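Local coordinates for lipase-specific foldase (Burkholderia glumae, PDB 2ES4), which assists the folding of an extracellular lipase while that enzyme passes through the periplasm, as a membrane-anchored, all-alpha chaperone, at residues B[81-86]-B[181-186]; B[110-115]-B[123-128]; B[248-253]-B[275-280]; B[281-286]-B[326-331]. All blocks are in the same frame, centred on the assembly; numbering follows the deposited sequence.

Interaction 1 (B[81-86]-B[181-186])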
loop_
_atom_site.group_PDB
_atom_site.type_symbol
_atom_site.label_atom_id
_atom_site.label_comp_id
_atom_site.label_asym_id
_atom_site.label_seq_id
_atom_site.Cartn_x
_atom_site.Cartn_y
_atom_site.Cartn_z
ATOM N N ARG B 81 -30.094 -5.766 -6.055
ATOM C CA ARG B 81 -29.683 -4.427 -5.655
ATOM C C ARG B 81 -28.664 -4.407 -4.528
ATOM O O ARG B 81 -28.974 -4.052 -3.390
ATOM C CB ARG B 81 -30.896 -3.553 -5.333
ATOM C CG ARG B 81 -31.758 -3.261 -6.540
ATOM C CD ARG B 81 -32.810 -2.228 -6.250
ATOM N NE ARG B 81 -33.455 -1.764 -7.476
ATOM C CZ ARG B 81 -34.381 -0.811 -7.523
ATOM N NH1 ARG B 81 -34.782 -0.213 -6.407
ATOM N NH2 ARG B 81 -34.891 -0.435 -8.687
ATOM N N THR B 82 -27.444 -4.830 -4.854
ATOM C CA THR B 82 -26.347 -4.881 -3.895
ATOM C C THR B 82 -25.178 -4.081 -4.443
ATOM O O THR B 82 -25.159 -3.729 -5.626
ATOM C CB THR B 82 -25.889 -6.334 -3.626
ATOM O OG1 THR B 82 -25.412 -6.923 -4.840
ATOM C CG2 THR B 82 -27.038 -7.174 -3.078
ATOM N N ARG B 83 -24.199 -3.808 -3.585
ATOM C CA ARG B 83 -23.010 -3.055 -3.970
ATOM C C ARG B 83 -22.177 -3.779 -5.020
ATOM O O ARG B 83 -21.357 -3.163 -5.703
ATOM C CB ARG B 83 -22.174 -2.757 -2.734
ATOM C CG ARG B 83 -20.993 -1.818 -2.959
ATOM C CD ARG B 83 -20.366 -1.413 -1.639
ATOM N NE ARG B 83 -20.080 -2.558 -0.770
ATOM C CZ ARG B 83 -19.186 -3.510 -1.033
ATOM N NH1 ARG B 83 -18.470 -3.466 -2.147
ATOM N NH2 ARG B 83 -19.032 -4.522 -0.195
ATOM N N ALA B 84 -22.430 -5.077 -5.176
ATOM C CA ALA B 84 -21.730 -5.902 -6.156
ATOM C C ALA B 84 -21.942 -5.366 -7.570
ATOM O O ALA B 84 -21.064 -5.496 -8.421
ATOM C CB ALA B 84 -22.186 -7.337 -6.062
ATOM N N VAL B 85 -23.086 -4.718 -7.797
ATOM C CA VAL B 85 -23.392 -4.129 -9.099
ATOM C C VAL B 85 -22.406 -3.000 -9.380
ATOM O O VAL B 85 -21.863 -2.911 -10.480
ATOM C CB VAL B 85 -24.830 -3.576 -9.160
ATOM C CG1 VAL B 85 -25.094 -2.887 -10.495
ATOM C CG2 VAL B 85 -25.821 -4.690 -8.975
ATOM N N ARG B 86 -22.157 -2.170 -8.365
ATOM C CA ARG B 86 -21.223 -1.053 -8.480
ATOM C C ARG B 86 -19.786 -1.524 -8.654
ATOM O O ARG B 86 -19.016 -0.908 -9.393
ATOM C CB ARG B 86 -21.298 -0.158 -7.245
ATOM C CG ARG B 86 -20.268 0.969 -7.239
ATOM C CD ARG B 86 -20.066 1.545 -5.875
ATOM N NE ARG B 86 -18.877 2.387 -5.823
ATOM C CZ ARG B 86 -18.391 2.943 -4.717
ATOM N NH1 ARG B 86 -18.991 2.761 -3.543
ATOM N NH2 ARG B 86 -17.291 3.683 -4.782
ATOM N N PHE B 181 -23.488 3.519 -2.659
ATOM C CA PHE B 181 -22.724 4.269 -1.671
ATOM C C PHE B 181 -23.171 4.125 -0.232
ATOM O O PHE B 181 -22.619 4.789 0.643
ATOM C CB PHE B 181 -22.704 5.750 -2.049
ATOM C CG PHE B 181 -22.176 6.007 -3.416
ATOM C CD1 PHE B 181 -20.816 5.808 -3.708
ATOM C CD2 PHE B 181 -23.037 6.421 -4.438
ATOM C CE1 PHE B 181 -20.317 6.019 -5.009
ATOM C CE2 PHE B 181 -22.550 6.634 -5.735
ATOM C CZ PHE B 181 -21.190 6.432 -6.027
ATOM N N GLY B 182 -24.134 3.241 0.022
ATOM C CA GLY B 182 -24.637 3.035 1.376
ATOM C C GLY B 182 -23.561 2.811 2.413
ATOM O O GLY B 182 -23.362 3.660 3.280
ATOM N N ASP B 183 -22.801 1.730 2.257
ATOM C CA ASP B 183 -21.721 1.392 3.182
ATOM C C ASP B 183 -20.621 2.448 3.207
ATOM O O ASP B 183 -20.202 2.877 4.283
ATOM C CB ASP B 183 -21.117 0.037 2.824
ATOM C CG ASP B 183 -22.151 -1.073 2.784
ATOM O OD1 ASP B 183 -22.893 -1.245 3.777
ATOM O OD2 ASP B 183 -22.224 -1.772 1.752
ATOM N N GLU B 184 -20.207 2.896 2.021
ATOM C CA GLU B 184 -19.160 3.911 1.880
ATOM C C GLU B 184 -19.474 5.172 2.685
ATOM O O GLU B 184 -18.620 5.668 3.422
ATOM C CB GLU B 184 -18.973 4.269 0.408
ATOM C CG GLU B 184 -17.848 5.260 0.131
ATOM C CD GLU B 184 -17.701 5.567 -1.340
ATOM O OE1 GLU B 184 -17.497 4.618 -2.121
ATOM O OE2 GLU B 184 -17.785 6.755 -1.718
ATOM N N GLN B 185 -20.714 5.646 2.571
ATOM C CA GLN B 185 -21.175 6.831 3.286
ATOM C C GLN B 185 -21.046 6.699 4.794
ATOM O O GLN B 185 -20.480 7.573 5.439
ATOM C CB GLN B 185 -22.627 7.144 2.929
ATOM C CG GLN B 185 -22.819 7.759 1.545
ATOM C CD GLN B 185 -22.385 9.215 1.456
ATOM O OE1 GLN B 185 -22.371 9.796 0.374
ATOM N NE2 GLN B 185 -22.044 9.813 2.592
ATOM N N ARG B 186 -21.504 5.570 5.333
ATOM C CA ARG B 186 -21.443 5.297 6.772
ATOM C C ARG B 186 -19.999 5.263 7.241
ATOM O O ARG B 186 -19.635 5.996 8.155
ATOM C CB ARG B 186 -22.087 3.955 7.103
ATOM C CG ARG B 186 -23.400 3.729 6.436
ATOM C CD ARG B 186 -24.006 2.383 6.812
ATOM N NE ARG B 186 -24.884 1.853 5.765
ATOM C CZ ARG B 186 -25.945 2.482 5.259
ATOM N NH1 ARG B 186 -26.300 3.689 5.690
ATOM N NH2 ARG B 186 -26.645 1.909 4.297
#
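Arg86 has Phe181 CE1 over the centre of one face of its guanidinium, 3.6 Å from CZ of Arg86, the two planes inclined by 51°. The chain of Arg86 is extended from CG to NE, long enough to carry the charge across to helix 177-198. There NH1 and NH2 grip Glu184 end-on, both closing on a single oxygen: Arg86 NH1 and NH2 each lie 2.8 Å from Glu184 OE1. That oxygen sits in the guanidinium plane, but NH2 uses its syn lone pair whereas NH1 meets it from above the carboxylate. Further bonds to Asp90 through NE and to the carbonyl of Phe180 through NH1 fix the rotation of the group, and arginine suits a buried place that asks for so many donors. At the more exposed margin, a bend at chi3 (50°) turns Arg83 so that its NE makes a weak salt bridge to Asp183 OD2 at 3.4 Å, while NH1 pairs with Glu87, its stronger partner. Phe181 itself stacks with Tyr135. Salt bridges thus tie segment 81-86, which leads into helix 84-90, to helix 177-198, a network of charged pairs bordered by an aromatic ring within this all-alpha chaperone.

Interaction 2 (B[110-115]-B[123-128])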
loop_
_atom_site.group_PDB
_atom_site.type_symbol
_atom_site.label_atom_id
_atom_site.label_comp_id
_atom_site.label_asym_id
_atom_site.label_seq_id
_atom_site.Cartn_x
_atom_site.Cartn_y
_atom_site.Cartn_z
ATOM N N ARG B 110 -19.723 -4.842 -23.682
ATOM C CA ARG B 110 -19.226 -6.179 -23.991
ATOM C C ARG B 110 -19.145 -7.048 -22.739
ATOM O O ARG B 110 -19.520 -8.218 -22.774
ATOM C CB ARG B 110 -17.855 -6.104 -24.669
ATOM C CG ARG B 110 -17.317 -7.442 -25.175
ATOM C CD ARG B 110 -16.046 -7.247 -25.985
ATOM N NE ARG B 110 -15.613 -8.478 -26.648
ATOM C CZ ARG B 110 -14.977 -9.481 -26.044
ATOM N NH1 ARG B 110 -14.629 -10.556 -26.739
ATOM N NH2 ARG B 110 -14.678 -9.407 -24.750
ATOM N N GLU B 111 -18.685 -6.458 -21.636
ATOM C CA GLU B 111 -18.553 -7.179 -20.368
ATOM C C GLU B 111 -19.914 -7.587 -19.822
ATOM O O GLU B 111 -20.081 -8.707 -19.341
ATOM C CB GLU B 111 -17.815 -6.328 -19.342
ATOM C CG GLU B 111 -16.397 -5.962 -19.724
ATOM C CD GLU B 111 -15.352 -6.931 -19.207
ATOM O OE1 GLU B 111 -15.338 -8.095 -19.648
ATOM O OE2 GLU B 111 -14.533 -6.523 -18.357
ATOM N N ILE B 112 -20.890 -6.685 -19.932
ATOM C CA ILE B 112 -22.256 -6.960 -19.485
ATOM C C ILE B 112 -22.833 -8.102 -20.320
ATOM O O ILE B 112 -23.401 -9.052 -19.777
ATOM C CB ILE B 112 -23.174 -5.731 -19.647
ATOM C CG1 ILE B 112 -22.747 -4.622 -18.689
ATOM C CG2 ILE B 112 -24.632 -6.118 -19.392
ATOM C CD1 ILE B 112 -23.521 -3.331 -18.826
ATOM N N ALA B 113 -22.650 -8.005 -21.638
ATOM C CA ALA B 113 -23.136 -9.008 -22.578
ATOM C C ALA B 113 -22.530 -10.378 -22.317
ATOM O O ALA B 113 -23.219 -11.375 -22.374
ATOM C CB ALA B 113 -22.851 -8.584 -23.995
ATOM N N ALA B 114 -21.247 -10.416 -21.970
ATOM C CA ALA B 114 -20.567 -11.678 -21.690
ATOM C C ALA B 114 -21.247 -12.467 -20.568
ATOM O O ALA B 114 -21.381 -13.686 -20.651
ATOM C CB ALA B 114 -19.122 -11.413 -21.343
ATOM N N GLN B 115 -21.733 -11.748 -19.559
ATOM C CA GLN B 115 -22.402 -12.365 -18.421
ATOM C C GLN B 115 -23.911 -12.508 -18.576
ATOM O O GLN B 115 -24.484 -13.530 -18.192
ATOM C CB GLN B 115 -22.114 -11.571 -17.141
ATOM C CG GLN B 115 -20.677 -11.632 -16.653
ATOM C CD GLN B 115 -20.481 -10.938 -15.314
ATOM O OE1 GLN B 115 -21.329 -11.029 -14.422
ATOM N NE2 GLN B 115 -19.362 -10.242 -15.168
ATOM N N ALA B 123 -30.407 -5.611 -20.061
ATOM C CA ALA B 123 -31.007 -4.302 -20.297
ATOM C C ALA B 123 -31.004 -3.507 -18.998
ATOM O O ALA B 123 -30.712 -2.308 -18.997
ATOM C CB ALA B 123 -32.423 -4.453 -20.814
ATOM N N GLU B 124 -31.262 -4.205 -17.892
ATOM C CA GLU B 124 -31.279 -3.595 -16.564
ATOM C C GLU B 124 -29.883 -3.073 -16.223
ATOM O O GLU B 124 -29.740 -1.936 -15.770
ATOM C CB GLU B 124 -31.723 -4.613 -15.523
ATOM C CG GLU B 124 -32.280 -4.014 -14.250
ATOM C CD GLU B 124 -32.668 -5.067 -13.246
ATOM O OE1 GLU B 124 -33.349 -6.027 -13.645
ATOM O OE2 GLU B 124 -32.289 -4.944 -12.063
ATOM N N ALA B 125 -28.862 -3.885 -16.512
ATOM C CA ALA B 125 -27.465 -3.521 -16.265
ATOM C C ALA B 125 -27.051 -2.314 -17.076
ATOM O O ALA B 125 -26.428 -1.394 -16.545
ATOM C CB ALA B 125 -26.554 -4.689 -16.546
ATOM N N LEU B 126 -27.452 -2.295 -18.348
ATOM C CA LEU B 126 -27.151 -1.171 -19.232
ATOM C C LEU B 126 -27.830 0.097 -18.731
ATOM O O LEU B 126 -27.307 1.199 -18.903
ATOM C CB LEU B 126 -27.598 -1.468 -20.661
ATOM C CG LEU B 126 -26.728 -2.436 -21.464
ATOM C CD1 LEU B 126 -27.411 -2.779 -22.776
ATOM C CD2 LEU B 126 -25.365 -1.822 -21.715
ATOM N N GLY B 127 -28.971 -0.087 -18.064
ATOM C CA GLY B 127 -29.716 1.028 -17.504
ATOM C C GLY B 127 -28.954 1.675 -16.365
ATOM O O GLY B 127 -28.777 2.894 -16.352
ATOM N N VAL B 128 -28.449 0.855 -15.442
ATOM C CA VAL B 128 -27.675 1.354 -14.303
ATOM C C VAL B 128 -26.426 2.051 -14.823
ATOM O O VAL B 128 -26.052 3.110 -14.321
ATOM C CB VAL B 128 -27.259 0.226 -13.346
ATOM C CG1 VAL B 128 -26.508 0.795 -12.150
ATOM C CG2 VAL B 128 -28.479 -0.534 -12.880
#
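Ile112 reaches from helix 101-116 to helix 120-137 and touches it with both branches of its side chain. The methyl CG2 rests on the single methyl of Ala125, with Ile112 CG2 3.7 Å from Ala125 CB. The longer branch ends in CD1, which meets one methyl of Leu126, Ile112 CD1 lying 3.7 Å from Leu126 CD2 and 4.0 Å from Ala125 CB. The beta-branched residue therefore straddles the alanine methyl, a fit made possible because Ala125 is small: the CA atoms of Ile112 and Ala125 come within 7.0 Å.

The first torsion of Ile112 (chi1 -67°) sets CG2 opposite the backbone N and CG1 opposite the carbonyl carbon, and with chi2 near 176° the branch through CG1 is stretched out to full length. Leu126 does not start out aimed at the other helix; its CG swings the CD2 methyl back over Ile112 at the partly exposed margin. The contact is purely apolar, as suits a buried isoleucine facing an alanine, and van der Waals fit alone joins the two segments here.

Farther out, Leu116 packs on Ala125 and Phe88 on Ile112, while Gln122 also touches Ile112 and Arg109 touches Leu126. Consecutive and joined by a short turn, the two helices pack at an incline; helix 84-90 lies against them, bringing Phe88 to Ile112 on helix 101-116 and Phe89 to Val128 on helix 120-137.

Interaction 3 (B[248-253]-B[275-280])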
loop_
_atom_site.group_PDB
_atom_site.type_symbol
_atom_site.label_atom_id
_atom_site.label_comp_id
_atom_site.label_asym_id
_atom_site.label_seq_id
_atom_site.Cartn_x
_atom_site.Cartn_y
_atom_site.Cartn_z
ATOM N N ALA B 248 10.646 -15.578 25.208
ATOM C CA ALA B 248 10.213 -16.951 25.447
ATOM C C ALA B 248 11.086 -17.962 24.728
ATOM O O ALA B 248 11.434 -17.785 23.555
ATOM C CB ALA B 248 8.761 -17.131 25.030
ATOM N N THR B 249 11.472 -19.008 25.450
ATOM C CA THR B 249 12.275 -20.082 24.881
ATOM C C THR B 249 11.322 -20.862 23.960
ATOM O O THR B 249 10.106 -20.635 24.006
ATOM C CB THR B 249 12.780 -21.043 25.989
ATOM O OG1 THR B 249 11.664 -21.698 26.602
ATOM C CG2 THR B 249 13.602 -20.308 27.018
ATOM N N PRO B 250 11.849 -21.756 23.097
ATOM C CA PRO B 250 10.960 -22.522 22.218
ATOM C C PRO B 250 9.916 -23.351 22.974
ATOM O O PRO B 250 8.766 -23.438 22.538
ATOM C CB PRO B 250 11.930 -23.409 21.480
ATOM C CG PRO B 250 13.134 -22.511 21.353
ATOM C CD PRO B 250 13.260 -21.958 22.693
ATOM N N ASP B 251 10.303 -23.898 24.131
ATOM C CA ASP B 251 9.389 -24.692 24.957
ATOM C C ASP B 251 8.285 -23.836 25.562
ATOM O O ASP B 251 7.126 -24.254 25.592
ATOM C CB ASP B 251 10.130 -25.426 26.082
ATOM C CG ASP B 251 10.954 -26.601 25.580
ATOM O OD1 ASP B 251 10.545 -27.268 24.605
ATOM O OD2 ASP B 251 12.021 -26.868 26.175
ATOM N N GLN B 252 8.641 -22.633 26.017
ATOM C CA GLN B 252 7.664 -21.717 26.605
ATOM C C GLN B 252 6.702 -21.216 25.537
ATOM O O GLN B 252 5.496 -21.101 25.782
ATOM C CB GLN B 252 8.350 -20.527 27.255
ATOM C CG GLN B 252 9.227 -20.878 28.438
ATOM C CD GLN B 252 9.936 -19.666 28.998
ATOM O OE1 GLN B 252 10.529 -18.879 28.260
ATOM N NE2 GLN B 252 9.869 -19.502 30.315
ATOM N N MET B 253 7.243 -20.945 24.350
ATOM C CA MET B 253 6.447 -20.486 23.213
ATOM C C MET B 253 5.425 -21.567 22.864
ATOM O O MET B 253 4.239 -21.281 22.753
ATOM C CB MET B 253 7.346 -20.217 22.008
ATOM C CG MET B 253 6.606 -19.834 20.734
ATOM S SD MET B 253 5.766 -18.245 20.780
ATOM C CE MET B 253 7.112 -17.161 20.343
ATOM N N ASP B 275 14.435 -21.444 14.979
ATOM C CA ASP B 275 15.098 -20.957 13.765
ATOM C C ASP B 275 15.788 -19.623 14.051
ATOM O O ASP B 275 16.921 -19.405 13.614
ATOM C CB ASP B 275 14.100 -20.755 12.619
ATOM C CG ASP B 275 13.502 -22.055 12.104
ATOM O OD1 ASP B 275 13.863 -23.144 12.593
ATOM O OD2 ASP B 275 12.641 -21.986 11.202
ATOM N N ASP B 276 15.112 -18.757 14.810
ATOM C CA ASP B 276 15.659 -17.447 15.175
ATOM C C ASP B 276 16.864 -17.577 16.088
ATOM O O ASP B 276 17.848 -16.861 15.916
ATOM C CB ASP B 276 14.608 -16.567 15.856
ATOM C CG ASP B 276 13.580 -16.012 14.884
ATOM O OD1 ASP B 276 13.798 -16.069 13.655
ATOM O OD2 ASP B 276 12.545 -15.501 15.359
ATOM N N GLU B 277 16.794 -18.505 17.041
ATOM C CA GLU B 277 17.901 -18.732 17.961
ATOM C C GLU B 277 19.124 -19.294 17.244
ATOM O O GLU B 277 20.246 -18.844 17.494
ATOM C CB GLU B 277 17.481 -19.642 19.111
ATOM C CG GLU B 277 16.587 -18.933 20.116
ATOM C CD GLU B 277 16.243 -19.778 21.326
ATOM O OE1 GLU B 277 16.982 -20.740 21.635
ATOM O OE2 GLU B 277 15.226 -19.464 21.978
ATOM N N ALA B 278 18.890 -20.200 16.294
ATOM C CA ALA B 278 19.971 -20.805 15.510
ATOM C C ALA B 278 20.609 -19.760 14.611
ATOM O O ALA B 278 21.835 -19.728 14.467
ATOM C CB ALA B 278 19.456 -21.940 14.684
ATOM N N TRP B 279 19.777 -18.886 14.043
ATOM C CA TRP B 279 20.267 -17.807 13.191
ATOM C C TRP B 279 21.161 -16.877 14.006
ATOM O O TRP B 279 22.254 -16.519 13.558
ATOM C CB TRP B 279 19.102 -17.019 12.563
ATOM C CG TRP B 279 19.498 -15.656 12.020
ATOM C CD1 TRP B 279 19.253 -14.442 12.602
ATOM C CD2 TRP B 279 20.258 -15.389 10.834
ATOM N NE1 TRP B 279 19.821 -13.434 11.859
ATOM C CE2 TRP B 279 20.443 -13.983 10.768
ATOM C CE3 TRP B 279 20.804 -16.199 9.817
ATOM C CZ2 TRP B 279 21.157 -13.361 9.721
ATOM C CZ3 TRP B 279 21.517 -15.581 8.767
ATOM C CH2 TRP B 279 21.684 -14.171 8.731
ATOM N N GLN B 280 20.678 -16.473 15.182
ATOM C CA GLN B 280 21.440 -15.580 16.052
ATOM C C GLN B 280 22.789 -16.179 16.415
ATOM O O GLN B 280 23.801 -15.491 16.357
ATOM C CB GLN B 280 20.658 -15.246 17.316
ATOM C CG GLN B 280 19.454 -14.346 17.076
ATOM C CD GLN B 280 18.576 -14.205 18.308
ATOM O OE1 GLN B 280 19.045 -13.808 19.377
ATOM N NE2 GLN B 280 17.292 -14.523 18.162
#
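Pro250 and Glu277 approach each other from opposite directions, the proline ring at the start of helix 250-258 and the acid reaching out from helix 263-294. One carboxylate oxygen does the touching: Glu277 OE2 lies 3.3 Å from Pro250 CD and 3.7 Å from Pro250 CG. Because CD is bonded to the ring nitrogen, its hydrogens are slightly polarised, and the short approach to a carboxylate is probably mildly favourable; it remains a van der Waals contact with the ring's CG-CD side. Glu277 spans the gap because its chain is extended beyond CG (chi2 -175°), which carries the charged end across while the CA atoms of Pro250 and Glu277 stay 9.0 Å apart. A glutamate is at ease here, since the place is exposed.

Pro250 directly follows the N-cap residue Thr249, whose bonds with Gln252 close the first turn. Thr249 OG1 accepts from Gln252 N at 3.2 Å, and Thr249 N returns a nearly straight bond to Gln252 OE1 at 3.0 Å, meeting that oxygen in the carbonyl plane on a lone pair. Proline suits the first turn of a helix, where its missing N-H costs nothing. Gln273, on which Pro250 also packs, donates to the carbonyl of Ala248, and Met253 packs on Ala269 and Leu243. Thr249 and Gln252 form a capping box, the classic start of an alpha helix, set here against the side of a long neighbouring helix.

Interaction 4 (B[281-286]-B[326-331])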
loop_
_atom_site.group_PDB
_atom_site.type_symbol
_atom_site.label_atom_id
_atom_site.label_comp_id
_atom_site.label_asym_id
_atom_site.label_seq_id
_atom_site.Cartn_x
_atom_site.Cartn_y
_atom_site.Cartn_z
ATOM N N THR B 281 22.808 -17.480 16.700
ATOM C CA THR B 281 24.046 -18.173 17.047
ATOM C C THR B 281 25.016 -18.205 15.865
ATOM O O THR B 281 26.212 -17.932 16.030
ATOM C CB THR B 281 23.766 -19.604 17.528
ATOM O OG1 THR B 281 23.005 -19.554 18.739
ATOM C CG2 THR B 281 25.063 -20.376 17.783
ATOM N N ARG B 282 24.496 -18.526 14.682
ATOM C CA ARG B 282 25.319 -18.582 13.478
ATOM C C ARG B 282 25.835 -17.207 13.076
ATOM O O ARG B 282 26.996 -17.074 12.684
ATOM C CB ARG B 282 24.556 -19.222 12.321
ATOM C CG ARG B 282 24.254 -20.706 12.532
ATOM C CD ARG B 282 23.555 -21.345 11.332
ATOM N NE ARG B 282 22.171 -20.894 11.154
ATOM C CZ ARG B 282 21.754 -20.074 10.190
ATOM N NH1 ARG B 282 22.613 -19.584 9.298
ATOM N NH2 ARG B 282 20.468 -19.755 10.104
ATOM N N TYR B 283 24.993 -16.181 13.222
ATOM C CA TYR B 283 25.402 -14.826 12.886
ATOM C C TYR B 283 26.489 -14.341 13.848
ATOM O O TYR B 283 27.451 -13.694 13.424
ATOM C CB TYR B 283 24.216 -13.854 12.890
ATOM C CG TYR B 283 24.637 -12.441 12.557
ATOM C CD1 TYR B 283 25.032 -12.096 11.247
ATOM C CD2 TYR B 283 24.750 -11.467 13.572
ATOM C CE1 TYR B 283 25.537 -10.812 10.958
ATOM C CE2 TYR B 283 25.253 -10.187 13.291
ATOM C CZ TYR B 283 25.647 -9.871 11.988
ATOM O OH TYR B 283 26.134 -8.616 11.725
ATOM N N GLN B 284 26.327 -14.650 15.135
ATOM C CA GLN B 284 27.305 -14.251 16.147
ATOM C C GLN B 284 28.665 -14.919 15.938
ATOM O O GLN B 284 29.703 -14.292 16.170
ATOM C CB GLN B 284 26.788 -14.533 17.553
ATOM C CG GLN B 284 25.628 -13.641 17.975
ATOM N N ALA B 285 28.658 -16.170 15.471
ATOM C CA ALA B 285 29.903 -16.905 15.203
ATOM C C ALA B 285 30.582 -16.280 13.993
ATOM O O ALA B 285 31.795 -16.060 13.991
ATOM C CB ALA B 285 29.621 -18.372 14.949
ATOM N N TYR B 286 29.775 -15.941 12.991
ATOM C CA TYR B 286 30.272 -15.292 11.793
ATOM C C TYR B 286 30.868 -13.930 12.171
ATOM O O TYR B 286 31.925 -13.560 11.666
ATOM C CB TYR B 286 29.136 -15.113 10.782
ATOM C CG TYR B 286 29.312 -13.939 9.845
ATOM C CD1 TYR B 286 30.244 -13.988 8.792
ATOM C CD2 TYR B 286 28.609 -12.737 10.065
ATOM C CE1 TYR B 286 30.480 -12.861 7.992
ATOM C CE2 TYR B 286 28.837 -11.610 9.276
ATOM C CZ TYR B 286 29.773 -11.679 8.247
ATOM O OH TYR B 286 30.003 -10.575 7.473
ATOM N N SER B 326 23.027 -7.067 5.769
ATOM C CA SER B 326 22.117 -6.096 6.367
ATOM C C SER B 326 22.435 -5.915 7.844
ATOM O O SER B 326 22.573 -4.787 8.309
ATOM C CB SER B 326 20.665 -6.539 6.205
ATOM O OG SER B 326 19.800 -5.762 7.019
ATOM N N LEU B 327 22.567 -7.025 8.567
ATOM C CA LEU B 327 22.890 -6.959 9.987
ATOM C C LEU B 327 24.247 -6.326 10.262
ATOM O O LEU B 327 24.421 -5.638 11.266
ATOM C CB LEU B 327 22.779 -8.323 10.652
ATOM C CG LEU B 327 21.421 -8.718 11.240
ATOM C CD1 LEU B 327 20.311 -8.484 10.244
ATOM C CD2 LEU B 327 21.443 -10.161 11.706
ATOM N N ASP B 328 25.180 -6.508 9.331
ATOM C CA ASP B 328 26.521 -5.926 9.452
ATOM C C ASP B 328 26.507 -4.400 9.349
ATOM O O ASP B 328 27.425 -3.733 9.835
ATOM C CB ASP B 328 27.452 -6.464 8.367
ATOM C CG ASP B 328 27.919 -7.885 8.625
ATOM O OD1 ASP B 328 27.685 -8.439 9.717
ATOM O OD2 ASP B 328 28.558 -8.446 7.718
ATOM N N ARG B 329 25.462 -3.859 8.723
ATOM C CA ARG B 329 25.328 -2.416 8.539
ATOM C C ARG B 329 24.666 -1.683 9.700
ATOM O O ARG B 329 24.288 -0.517 9.573
ATOM C CB ARG B 329 24.604 -2.109 7.223
ATOM C CG ARG B 329 25.416 -2.466 5.986
ATOM C CD ARG B 329 24.769 -1.950 4.701
ATOM N NE ARG B 329 23.509 -2.624 4.386
ATOM C CZ ARG B 329 23.396 -3.728 3.649
ATOM N NH1 ARG B 329 24.469 -4.315 3.130
ATOM N NH2 ARG B 329 22.198 -4.248 3.427
ATOM N N GLY B 330 24.560 -2.350 10.840
ATOM C CA GLY B 330 23.964 -1.717 11.995
ATOM C C GLY B 330 24.538 -2.235 13.285
ATOM O O GLY B 330 25.616 -2.834 13.294
ATOM N N ALA B 331 23.815 -1.996 14.376
ATOM C CA ALA B 331 24.234 -2.432 15.701
ATOM C C ALA B 331 23.689 -3.826 16.002
ATOM O O ALA B 331 22.595 -3.975 16.553
ATOM C CB ALA B 331 23.765 -1.435 16.751
#
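Tyr283 and Tyr286 of helix 263-294 meet Leu327 and Asp328 near the end of helix 320-328, a contact in the C-terminal part of this all-alpha fold. Its tight part joins an aromatic-apolar contact to a carboxylate gripped by two phenols. Leu327 puts its CD2 methyl squarely over one face of the Tyr283 ring, a CH-pi contact 3.9 Å from CD2 to the ring centroid and only 5° off the normal. Leu327 CB adds a second touch at 3.5 Å from Tyr283 CZ. Tyrosine suits this place because it offers a flat face to the leucine while its hydroxyl reaches beyond, and chi1 near 179° turns the ring out toward helix 320-328.

Both hydroxyls give their protons to one carboxylate. Tyr286 comes at Asp328 head-on, ring and carboxylate planes being nearly coplanar (17° apart), whereas the Tyr283 ring is tilted against that carboxylate. Tyr286 is further wedged among Ile307, Leu310 and Thr314 of helix 300-314, with Phe315 edge-to-face. Arg290 forms a salt bridge to OD1 of Asp328, which with the two phenols would be expected to favour the charged form of the acid.

On the looser side, the chain continues as loop through Arg329, Gly330 and Ala331. Another protein chain partly covers this flank, taking hydrogen bonds with Ser326 OG and an ion pair with Arg329, while Gly330 and Ala331 are exposed. Within the carboxylate the lone pairs are divided: Tyr283 OH takes the anti one of Asp328 OD1 at 2.5 Å, Tyr286 OH the syn one of Asp328 OD2 at 2.6 Å.

How the interactions relate
The four contacts form two pairs on opposite sides of the chain's centre. Interactions 1 and 2 have centres about 18 Å apart and touch through Val85 CG1 and Val128 CG1 at 4.3 Å; interaction 2 is nested inside the loop that interaction 1 closes. Interactions 3 and 4 share helix 263-294, with centres about 17 Å apart, and meet where Trp279 NE1 lies 3.7 Å from Leu327 CD2. Between the pairs nothing touches: centres are about 47 to 60 Å apart. Another protein chain of the assembly comes near interactions 1, 3 and 4, most firmly at interaction 4, but leaves the segments of interaction 2 untouched.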